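Local coordinates for protein Asp/Glu-specific dipeptidyl-peptidase (Flavobacterium psychrophilum, PDB 5JXF) that removes dipeptides from the N terminus of oligopeptides as a serine protease of family S46, strictly requiring aspartate or glutamate at P1, at residues Lys93-Gly103 with Gly236-Tyr244; Asn120-Glu128 with Val710-Leu719. One frame throughout, in Å; residues are numbered along the deposited sequence.

Contact 1: Lys93-Gly103 with Gly236-Tyr244; sequences KGLILTNHHCG and GDFSMFRVY. With ARG (arginine), chain E.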
loop_
_atom_site.group_PDB
_atom_site.type_symbol
_atom_site.label_atom_id
_atom_site.label_comp_id
_atom_site.label_asym_id
_atom_site.label_seq_id
_atom_site.Cartn_x
_atom_site.Cartn_y
_atom_site.Cartn_z
ATOM N N LYS A 93 -37.793 21.249 2.069
ATOM C CA LYS A 93 -38.639 20.665 3.116
ATOM C C LYS A 93 -37.817 20.012 4.240
ATOM O O LYS A 93 -38.252 19.037 4.859
ATOM C CB LYS A 93 -39.629 19.669 2.499
ATOM C CG LYS A 93 -40.742 20.371 1.712
ATOM C CD LYS A 93 -41.936 19.476 1.412
ATOM C CE LYS A 93 -41.575 18.419 0.394
ATOM N NZ LYS A 93 -42.797 17.740 -0.138
ATOM N N GLY A 94 -36.633 20.571 4.500
ATOM C CA GLY A 94 -35.805 20.163 5.623
ATOM C C GLY A 94 -34.902 18.946 5.433
ATOM O O GLY A 94 -34.295 18.467 6.384
ATOM N N LEU A 95 -34.836 18.427 4.215
ATOM C CA LEU A 95 -33.945 17.309 3.905
ATOM C C LEU A 95 -32.534 17.776 4.083
ATOM O O LEU A 95 -32.120 18.739 3.439
ATOM C CB LEU A 95 -34.162 16.811 2.477
ATOM C CG LEU A 95 -33.418 15.530 2.090
ATOM C CD1 LEU A 95 -33.813 14.437 3.065
ATOM C CD2 LEU A 95 -33.746 15.107 0.650
ATOM N N ILE A 96 -31.809 17.129 4.997
ATOM C CA ILE A 96 -30.394 17.439 5.203
ATOM C C ILE A 96 -29.502 16.244 4.907
ATOM O O ILE A 96 -29.871 15.075 5.113
ATOM C CB ILE A 96 -30.054 17.926 6.643
ATOM C CG1 ILE A 96 -30.340 16.846 7.677
ATOM C CG2 ILE A 96 -30.803 19.226 6.992
ATOM C CD1 ILE A 96 -30.012 17.289 9.070
ATOM N N LEU A 97 -28.304 16.566 4.459
ATOM C CA LEU A 97 -27.343 15.561 4.044
ATOM C C LEU A 97 -26.142 15.632 4.980
ATOM O O LEU A 97 -25.698 16.719 5.334
ATOM C CB LEU A 97 -26.937 15.790 2.581
ATOM C CG LEU A 97 -25.834 14.871 2.039
ATOM C CD1 LEU A 97 -26.399 13.462 1.880
ATOM C CD2 LEU A 97 -25.310 15.412 0.704
ATOM N N THR A 98 -25.654 14.479 5.419
ATOM C CA THR A 98 -24.430 14.438 6.210
ATOM C C THR A 98 -23.659 13.120 5.904
ATOM O O THR A 98 -23.975 12.433 4.931
ATOM C CB THR A 98 -24.730 14.587 7.737
ATOM O OG1 THR A 98 -23.508 14.816 8.448
ATOM C CG2 THR A 98 -25.422 13.348 8.313
ATOM N N ASN A 99 -22.643 12.796 6.693
ATOM C CA ASN A 99 -21.877 11.528 6.498
ATOM C C ASN A 99 -22.589 10.323 7.069
ATOM O O ASN A 99 -23.390 10.448 7.995
ATOM C CB ASN A 99 -20.492 11.574 7.168
ATOM C CG ASN A 99 -19.525 12.476 6.461
ATOM O OD1 ASN A 99 -18.509 12.884 7.029
ATOM N ND2 ASN A 99 -19.821 12.787 5.212
ATOM N N HIS A 100 -22.247 9.146 6.569
ATOM C CA HIS A 100 -22.720 7.915 7.180
ATOM C C HIS A 100 -22.181 7.740 8.606
ATOM O O HIS A 100 -22.898 7.281 9.499
ATOM C CB HIS A 100 -22.343 6.706 6.305
ATOM C CG HIS A 100 -22.860 5.401 6.827
ATOM N ND1 HIS A 100 -22.067 4.506 7.511
ATOM C CD2 HIS A 100 -24.095 4.850 6.779
ATOM C CE1 HIS A 100 -22.783 3.447 7.841
ATOM N NE2 HIS A 100 -24.021 3.637 7.418
ATOM N N HIS A 101 -20.936 8.118 8.852
ATOM C CA HIS A 101 -20.443 7.936 10.210
ATOM C C HIS A 101 -20.966 9.032 11.178
ATOM O O HIS A 101 -20.903 8.846 12.384
ATOM C CB HIS A 101 -18.912 7.842 10.245
ATOM C CG HIS A 101 -18.194 9.139 10.028
ATOM N ND1 HIS A 101 -17.624 9.477 8.817
ATOM C CD2 HIS A 101 -17.903 10.153 10.876
ATOM C CE1 HIS A 101 -17.033 10.654 8.922
ATOM N NE2 HIS A 101 -17.193 11.089 10.161
ATOM N N CYS A 102 -21.524 10.124 10.657
ATOM C CA CYS A 102 -22.244 11.096 11.516
ATOM C C CYS A 102 -23.631 10.559 11.893
ATOM O O CYS A 102 -24.067 10.661 13.041
ATOM C CB CYS A 102 -22.408 12.443 10.821
ATOM S SG CYS A 102 -20.901 13.207 10.251
ATOM N N GLY A 103 -24.330 9.994 10.916
ATOM C CA GLY A 103 -25.580 9.309 11.187
ATOM C C GLY A 103 -25.424 7.970 11.895
ATOM O O GLY A 103 -26.414 7.392 12.359
ATOM N N GLY A 236 -18.914 5.590 -0.150
ATOM C CA GLY A 236 -20.108 6.418 -0.237
ATOM C C GLY A 236 -20.563 6.874 1.140
ATOM O O GLY A 236 -21.602 6.448 1.638
ATOM N N ASP A 237 -19.784 7.750 1.750
ATOM C CA ASP A 237 -19.954 8.049 3.162
ATOM C C ASP A 237 -21.045 9.104 3.362
ATOM O O ASP A 237 -20.726 10.276 3.476
ATOM C CB ASP A 237 -18.625 8.534 3.754
ATOM C CG ASP A 237 -18.618 8.536 5.298
ATOM O OD1 ASP A 237 -19.697 8.433 5.920
ATOM O OD2 ASP A 237 -17.527 8.667 5.892
ATOM N N PHE A 238 -22.316 8.691 3.380
ATOM C CA PHE A 238 -23.402 9.645 3.586
ATOM C C PHE A 238 -24.627 9.066 4.296
ATOM O O PHE A 238 -24.820 7.852 4.346
ATOM C CB PHE A 238 -23.835 10.255 2.246
ATOM C CG PHE A 238 -24.783 9.402 1.456
ATOM C CD1 PHE A 238 -24.307 8.403 0.613
ATOM C CD2 PHE A 238 -26.155 9.616 1.541
ATOM C CE1 PHE A 238 -25.186 7.620 -0.126
ATOM C CE2 PHE A 238 -27.041 8.851 0.827
ATOM C CZ PHE A 238 -26.556 7.843 -0.030
ATOM N N SER A 239 -25.449 9.954 4.853
ATOM C CA SER A 239 -26.774 9.570 5.343
ATOM C C SER A 239 -27.681 10.804 5.300
ATOM O O SER A 239 -27.200 11.924 5.183
ATOM C CB SER A 239 -26.703 8.983 6.754
ATOM O OG SER A 239 -26.134 9.909 7.667
ATOM N N MET A 240 -28.987 10.587 5.350
ATOM C CA MET A 240 -29.939 11.677 5.184
ATOM C C MET A 240 -30.902 11.757 6.345
ATOM O O MET A 240 -31.399 10.748 6.837
ATOM C CB MET A 240 -30.713 11.532 3.882
ATOM C CG MET A 240 -29.844 11.727 2.647
ATOM S SD MET A 240 -30.766 11.738 1.106
ATOM C CE MET A 240 -29.496 12.230 -0.066
ATOM N N PHE A 241 -31.146 12.984 6.779
ATOM C CA PHE A 241 -32.056 13.243 7.883
ATOM C C PHE A 241 -33.044 14.305 7.439
ATOM O O PHE A 241 -32.851 14.907 6.379
ATOM C CB PHE A 241 -31.272 13.692 9.115
ATOM C CG PHE A 241 -30.490 12.584 9.775
ATOM C CD1 PHE A 241 -29.268 12.168 9.257
ATOM C CD2 PHE A 241 -30.985 11.944 10.906
ATOM C CE1 PHE A 241 -28.561 11.156 9.866
ATOM C CE2 PHE A 241 -30.277 10.934 11.522
ATOM C CZ PHE A 241 -29.065 10.540 11.003
ATOM N N ARG A 242 -34.107 14.537 8.218
ATOM C CA ARG A 242 -35.026 15.626 7.890
ATOM C C ARG A 242 -35.337 16.447 9.141
ATOM O O ARG A 242 -35.691 15.889 10.169
ATOM C CB ARG A 242 -36.327 15.117 7.271
ATOM C CG ARG A 242 -37.246 16.268 6.837
ATOM C CD ARG A 242 -38.617 15.805 6.422
ATOM N NE ARG A 242 -38.541 14.699 5.474
ATOM C CZ ARG A 242 -38.286 14.850 4.179
ATOM N NH1 ARG A 242 -38.074 16.066 3.685
ATOM N NH2 ARG A 242 -38.230 13.785 3.387
ATOM N N VAL A 243 -35.168 17.758 9.050
ATOM C CA VAL A 243 -35.386 18.624 10.199
ATOM C C VAL A 243 -36.897 18.900 10.292
ATOM O O VAL A 243 -37.544 19.179 9.292
ATOM C CB VAL A 243 -34.602 19.943 10.084
ATOM C CG1 VAL A 243 -34.849 20.845 11.326
ATOM C CG2 VAL A 243 -33.123 19.682 9.895
ATOM N N TYR A 244 -37.459 18.782 11.484
ATOM C CA TYR A 244 -38.889 19.035 11.681
ATOM C C TYR A 244 -39.086 20.238 12.589
ATOM O O TYR A 244 -38.234 20.514 13.446
ATOM C CB TYR A 244 -39.576 17.807 12.274
ATOM C CG TYR A 244 -39.938 16.762 11.249
ATOM C CD1 TYR A 244 -38.967 15.914 10.703
ATOM C CD2 TYR A 244 -41.252 16.618 10.830
ATOM C CE1 TYR A 244 -39.313 14.963 9.765
ATOM C CE2 TYR A 244 -41.604 15.682 9.893
ATOM C CZ TYR A 244 -40.637 14.853 9.362
ATOM O OH TYR A 244 -41.021 13.929 8.429
HETATM N N ARG E . -11.883 9.340 9.362
HETATM C CA ARG E . -13.213 9.930 9.427
HETATM C C ARG E . -13.145 11.187 10.303
HETATM O O ARG E . -12.724 11.115 11.453
HETATM C CB ARG E . -14.231 8.922 9.975
HETATM C CG ARG E . -14.458 7.697 9.077
HETATM C CD ARG E . -15.409 6.687 9.725
HETATM N NE ARG E . -14.905 6.220 11.013
HETATM C CZ ARG E . -14.144 5.134 11.175
HETATM N NH1 ARG E . -13.803 4.387 10.125
HETATM N NH2 ARG E . -13.726 4.785 12.392
#
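Two residues of the probable charge relay, His101 and Asp237, meet at one end of an antiparallel strand pair, 95-98 with 239-244. Asp237 OD2 lies at the edge of the imidazole, near its plane, and accepts a hydrogen bond from His101 ND1 on its syn lone pair, 3.0 Å away, with ring and carboxylate planes 57° apart. The other oxygen, OD1, accepts a hydrogen bond from the backbone N of His101 at 3.2 Å, again on a syn lone pair, so both carboxylate oxygens are engaged and the group is kept from turning. His101 CG sits between its backbone N and carbonyl carbon (chi1 74°), a rotamer that sets one ring face over Asn99 CB and the other against CB of the bound arginine, 3.5 Å from His101 CE1. On its far edge NE2 is hydrogen-bonded to Ser662 OG. Ser239 OG donates to Asn99 O at 2.8 Å from above the carbonyl plane, while Gly103 N reaches the same oxygen from the opposite face. Along the strands, Ile96 and Phe241 form an antiparallel hydrogen-bonded pair, and Ile96 CG1 packs on Phe241 CB at 3.6 Å. At the other end Arg242 NH1 reaches Lys93 O at 3.2 Å and also pairs with Glu722. A histidine just after one strand, held by an aspartate just before its antiparallel neighbour, is consistent with the Ser-His-Asp triad of chymotrypsin-like serine peptidases.

Contact 2: Asn120-Glu128 with Val710-Leu719; sequences NGFWAMKME and VDKFAGAKHL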
loop_
_atom_site.group_PDB
_atom_site.type_symbol
_atom_site.label_atom_id
_atom_site.label_comp_id
_atom_site.label_asym_id
_atom_site.label_seq_id
_atom_site.Cartn_x
_atom_site.Cartn_y
_atom_site.Cartn_z
ATOM N N ASN A 120 -27.944 -3.344 6.440
ATOM C CA ASN A 120 -28.861 -3.245 5.304
ATOM C C ASN A 120 -29.151 -1.837 4.796
ATOM O O ASN A 120 -29.731 -1.657 3.719
ATOM C CB ASN A 120 -30.171 -3.925 5.681
ATOM C CG ASN A 120 -30.004 -5.424 5.836
ATOM O OD1 ASN A 120 -29.262 -6.054 5.078
ATOM N ND2 ASN A 120 -30.663 -5.999 6.836
ATOM N N GLY A 121 -28.750 -0.835 5.571
ATOM C CA GLY A 121 -29.152 0.515 5.268
ATOM C C GLY A 121 -30.600 0.709 5.669
ATOM O O GLY A 121 -31.221 -0.176 6.272
ATOM N N PHE A 122 -31.145 1.875 5.336
ATOM C CA PHE A 122 -32.505 2.213 5.722
ATOM C C PHE A 122 -33.017 3.328 4.829
ATOM O O PHE A 122 -32.271 4.249 4.498
ATOM C CB PHE A 122 -32.567 2.634 7.200
ATOM C CG PHE A 122 -33.824 3.368 7.564
ATOM C CD1 PHE A 122 -33.881 4.747 7.488
ATOM C CD2 PHE A 122 -34.955 2.677 7.948
ATOM C CE1 PHE A 122 -35.037 5.417 7.798
ATOM C CE2 PHE A 122 -36.108 3.346 8.264
ATOM C CZ PHE A 122 -36.151 4.715 8.189
ATOM N N TRP A 123 -34.291 3.248 4.440
ATOM C CA TRP A 123 -34.869 4.219 3.514
ATOM C C TRP A 123 -36.357 4.478 3.753
ATOM O O TRP A 123 -37.205 3.643 3.441
ATOM C CB TRP A 123 -34.644 3.764 2.076
ATOM C CG TRP A 123 -33.191 3.686 1.768
ATOM C CD1 TRP A 123 -32.402 2.580 1.844
ATOM C CD2 TRP A 123 -32.329 4.774 1.416
ATOM N NE1 TRP A 123 -31.111 2.904 1.538
ATOM C CE2 TRP A 123 -31.035 4.242 1.262
ATOM C CE3 TRP A 123 -32.528 6.142 1.199
ATOM C CZ2 TRP A 123 -29.945 5.023 0.892
ATOM C CZ3 TRP A 123 -31.448 6.921 0.840
ATOM C CH2 TRP A 123 -30.168 6.359 0.694
ATOM N N ALA A 124 -36.651 5.650 4.312
ATOM C CA ALA A 124 -38.019 6.084 4.549
ATOM C C ALA A 124 -38.723 6.363 3.237
ATOM O O ALA A 124 -38.456 7.372 2.592
ATOM C CB ALA A 124 -38.035 7.326 5.434
ATOM N N MET A 125 -39.622 5.467 2.847
ATOM C CA MET A 125 -40.310 5.565 1.559
ATOM C C MET A 125 -41.358 6.676 1.528
ATOM O O MET A 125 -41.790 7.112 0.465
ATOM C CB MET A 125 -40.953 4.222 1.207
ATOM C CG MET A 125 -39.939 3.175 0.766
ATOM S SD MET A 125 -38.869 3.877 -0.501
ATOM C CE MET A 125 -37.579 2.638 -0.629
ATOM N N LYS A 126 -41.765 7.122 2.705
ATOM C CA LYS A 126 -42.610 8.294 2.828
ATOM C C LYS A 126 -42.364 8.925 4.202
ATOM O O LYS A 126 -41.870 8.267 5.121
ATOM C CB LYS A 126 -44.083 7.927 2.595
ATOM C CG LYS A 126 -44.712 6.999 3.620
ATOM C CD LYS A 126 -46.054 6.483 3.093
ATOM C CE LYS A 126 -46.957 5.980 4.211
ATOM N NZ LYS A 126 -46.745 6.728 5.488
ATOM N N MET A 127 -42.684 10.205 4.331
ATOM C CA MET A 127 -42.161 10.999 5.437
ATOM C C MET A 127 -42.541 10.480 6.829
ATOM O O MET A 127 -41.854 10.779 7.807
ATOM C CB MET A 127 -42.601 12.457 5.277
ATOM C CG MET A 127 -41.906 13.165 4.111
ATOM S SD MET A 127 -42.309 14.923 3.937
ATOM C CE MET A 127 -41.369 15.365 2.467
ATOM N N GLU A 128 -43.602 9.687 6.929
ATOM C CA GLU A 128 -44.058 9.233 8.244
ATOM C C GLU A 128 -43.275 8.024 8.733
ATOM O O GLU A 128 -43.350 7.659 9.909
ATOM C CB GLU A 128 -45.550 8.905 8.218
ATOM C CG GLU A 128 -46.428 10.105 7.942
ATOM C CD GLU A 128 -46.531 10.431 6.458
ATOM O OE1 GLU A 128 -45.895 9.735 5.637
ATOM O OE2 GLU A 128 -47.245 11.397 6.114
ATOM N N VAL A 710 -28.753 6.787 -3.661
ATOM C CA VAL A 710 -30.138 7.068 -3.295
ATOM C C VAL A 710 -31.114 6.508 -4.340
ATOM O O VAL A 710 -32.162 5.911 -4.024
ATOM C CB VAL A 710 -30.367 8.590 -3.149
ATOM C CG1 VAL A 710 -31.836 8.876 -2.914
ATOM C CG2 VAL A 710 -29.485 9.152 -2.038
ATOM N N ASP A 711 -30.736 6.688 -5.596
ATOM C CA ASP A 711 -31.624 6.431 -6.709
ATOM C C ASP A 711 -31.530 4.994 -7.238
ATOM O O ASP A 711 -32.462 4.204 -7.069
ATOM C CB ASP A 711 -31.311 7.428 -7.824
ATOM C CG ASP A 711 -32.266 7.344 -8.974
ATOM O OD1 ASP A 711 -33.039 6.370 -9.053
ATOM O OD2 ASP A 711 -32.239 8.271 -9.811
ATOM N N LYS A 712 -30.428 4.675 -7.916
ATOM C CA LYS A 712 -30.321 3.387 -8.608
ATOM C C LYS A 712 -30.248 2.226 -7.630
ATOM O O LYS A 712 -30.775 1.152 -7.902
ATOM C CB LYS A 712 -29.103 3.366 -9.527
ATOM C CG LYS A 712 -29.290 4.181 -10.795
ATOM C CD LYS A 712 -30.223 3.450 -11.778
ATOM C CE LYS A 712 -30.322 4.209 -13.084
ATOM N NZ LYS A 712 -30.575 5.653 -12.805
ATOM N N PHE A 713 -29.611 2.452 -6.481
ATOM C CA PHE A 713 -29.385 1.369 -5.540
ATOM C C PHE A 713 -30.586 1.184 -4.612
ATOM O O PHE A 713 -31.102 0.072 -4.475
ATOM C CB PHE A 713 -28.102 1.618 -4.736
ATOM C CG PHE A 713 -27.779 0.528 -3.740
ATOM C CD1 PHE A 713 -27.130 -0.625 -4.136
ATOM C CD2 PHE A 713 -28.125 0.668 -2.396
ATOM C CE1 PHE A 713 -26.832 -1.630 -3.221
ATOM C CE2 PHE A 713 -27.843 -0.328 -1.473
ATOM C CZ PHE A 713 -27.183 -1.478 -1.880
ATOM N N ALA A 714 -31.039 2.262 -3.979
ATOM C CA ALA A 714 -32.099 2.144 -2.977
ATOM C C ALA A 714 -33.496 2.297 -3.567
ATOM O O ALA A 714 -34.462 1.813 -2.992
ATOM C CB ALA A 714 -31.883 3.169 -1.837
ATOM N N GLY A 715 -33.604 2.972 -4.707
ATOM C CA GLY A 715 -34.890 3.194 -5.342
ATOM C C GLY A 715 -35.640 4.307 -4.648
ATOM O O GLY A 715 -36.874 4.350 -4.675
ATOM N N ALA A 716 -34.890 5.214 -4.027
ATOM C CA ALA A 716 -35.487 6.310 -3.266
ATOM C C ALA A 716 -35.532 7.588 -4.081
ATOM O O ALA A 716 -35.216 8.657 -3.568
ATOM C CB ALA A 716 -34.713 6.549 -1.966
ATOM N N LYS A 717 -35.912 7.463 -5.348
ATOM C CA LYS A 717 -36.054 8.603 -6.256
ATOM C C LYS A 717 -36.893 9.755 -5.672
ATOM O O LYS A 717 -36.675 10.920 -6.013
ATOM C CB LYS A 717 -36.681 8.143 -7.578
ATOM C CG LYS A 717 -36.488 9.109 -8.746
ATOM C CD LYS A 717 -35.311 8.681 -9.627
ATOM C CE LYS A 717 -35.070 9.638 -10.793
ATOM N NZ LYS A 717 -33.661 10.118 -10.833
ATOM N N HIS A 718 -37.847 9.431 -4.802
ATOM C CA HIS A 718 -38.742 10.451 -4.246
ATOM C C HIS A 718 -37.956 11.488 -3.439
ATOM O O HIS A 718 -38.307 12.661 -3.433
ATOM C CB HIS A 718 -39.836 9.818 -3.377
ATOM C CG HIS A 718 -39.312 9.097 -2.175
ATOM N ND1 HIS A 718 -38.629 7.903 -2.261
ATOM C CD2 HIS A 718 -39.362 9.408 -0.855
ATOM C CE1 HIS A 718 -38.285 7.507 -1.047
ATOM N NE2 HIS A 718 -38.717 8.403 -0.176
ATOM N N LEU A 719 -36.869 11.067 -2.793
ATOM C CA LEU A 719 -36.037 12.024 -2.076
ATOM C C LEU A 719 -35.327 12.943 -3.058
ATOM O O LEU A 719 -35.075 14.111 -2.756
ATOM C CB LEU A 719 -35.032 11.317 -1.184
ATOM C CG LEU A 719 -35.679 10.358 -0.193
ATOM C CD1 LEU A 719 -34.593 9.598 0.560
ATOM C CD2 LEU A 719 -36.604 11.117 0.772
#
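One face of the Trp123 indole carries the methyl of Ala714, whose CB stands 3.4 Å from the centroid of the five-membered ring and 13° off its normal, a close CH-pi contact. At the edge of the six-membered ring lies Leu719 CD1, 4.1 Å from Trp123 CE3. Val710 CG2 approaches Trp123 CH2 obliquely at 4.0 Å, and Ala716 CB comes similarly to CE3. The second flat group, the His718 ring, has Met125 O over one face and Leu719 CG over the opposite one. At its edge NE2 donates to Ala124 O at 3.0 Å, in the carbonyl plane and on a lone pair, with an N-H...O angle of 153°. With CG anti to the carbonyl carbon (chi1 -62°), the Trp123 indole reaches over the place where helix 703-713 gives way to helix 717-721. There the chain leaves helical geometry at Gly715, with positive phi, after a wider pi-type turn at 710-713; Ala716 N returns to Val710 O. Through Trp123, the short strand 122-123, which pairs with strand 197-214 of the N-terminal sheet, packs on this C-terminal helix junction. Replacing the indole of Trp123 by the methyl of an alanine is likely to leave Ala714 CB without its aromatic face and to open a gap beside Val710 and Leu719. Met125 bends at chi2, carrying SD across to His718 CE1 at 3.7 Å.

From the N terminus the chain runs first through 93-103, then 120-128, then 236-244, and only near its C terminus through 710-719, so the two contacts cross rather than nest. Contact 1 closes a loop of 132 residues by pairing two strands of the N-terminal sheet. Contact 2 closes a far longer one, of 581 residues, bringing the C-terminal helices back to that same sheet. Their centres lie 12 Å apart, and they touch directly: Met240 CE meets Val710 CG2 at 3.7 Å, and Met127 packs against Lys93 and Arg242. The C-terminal helix 703-713 thus lies against strand 239-245, whose pairing with strand 95-98 adjoins the active site.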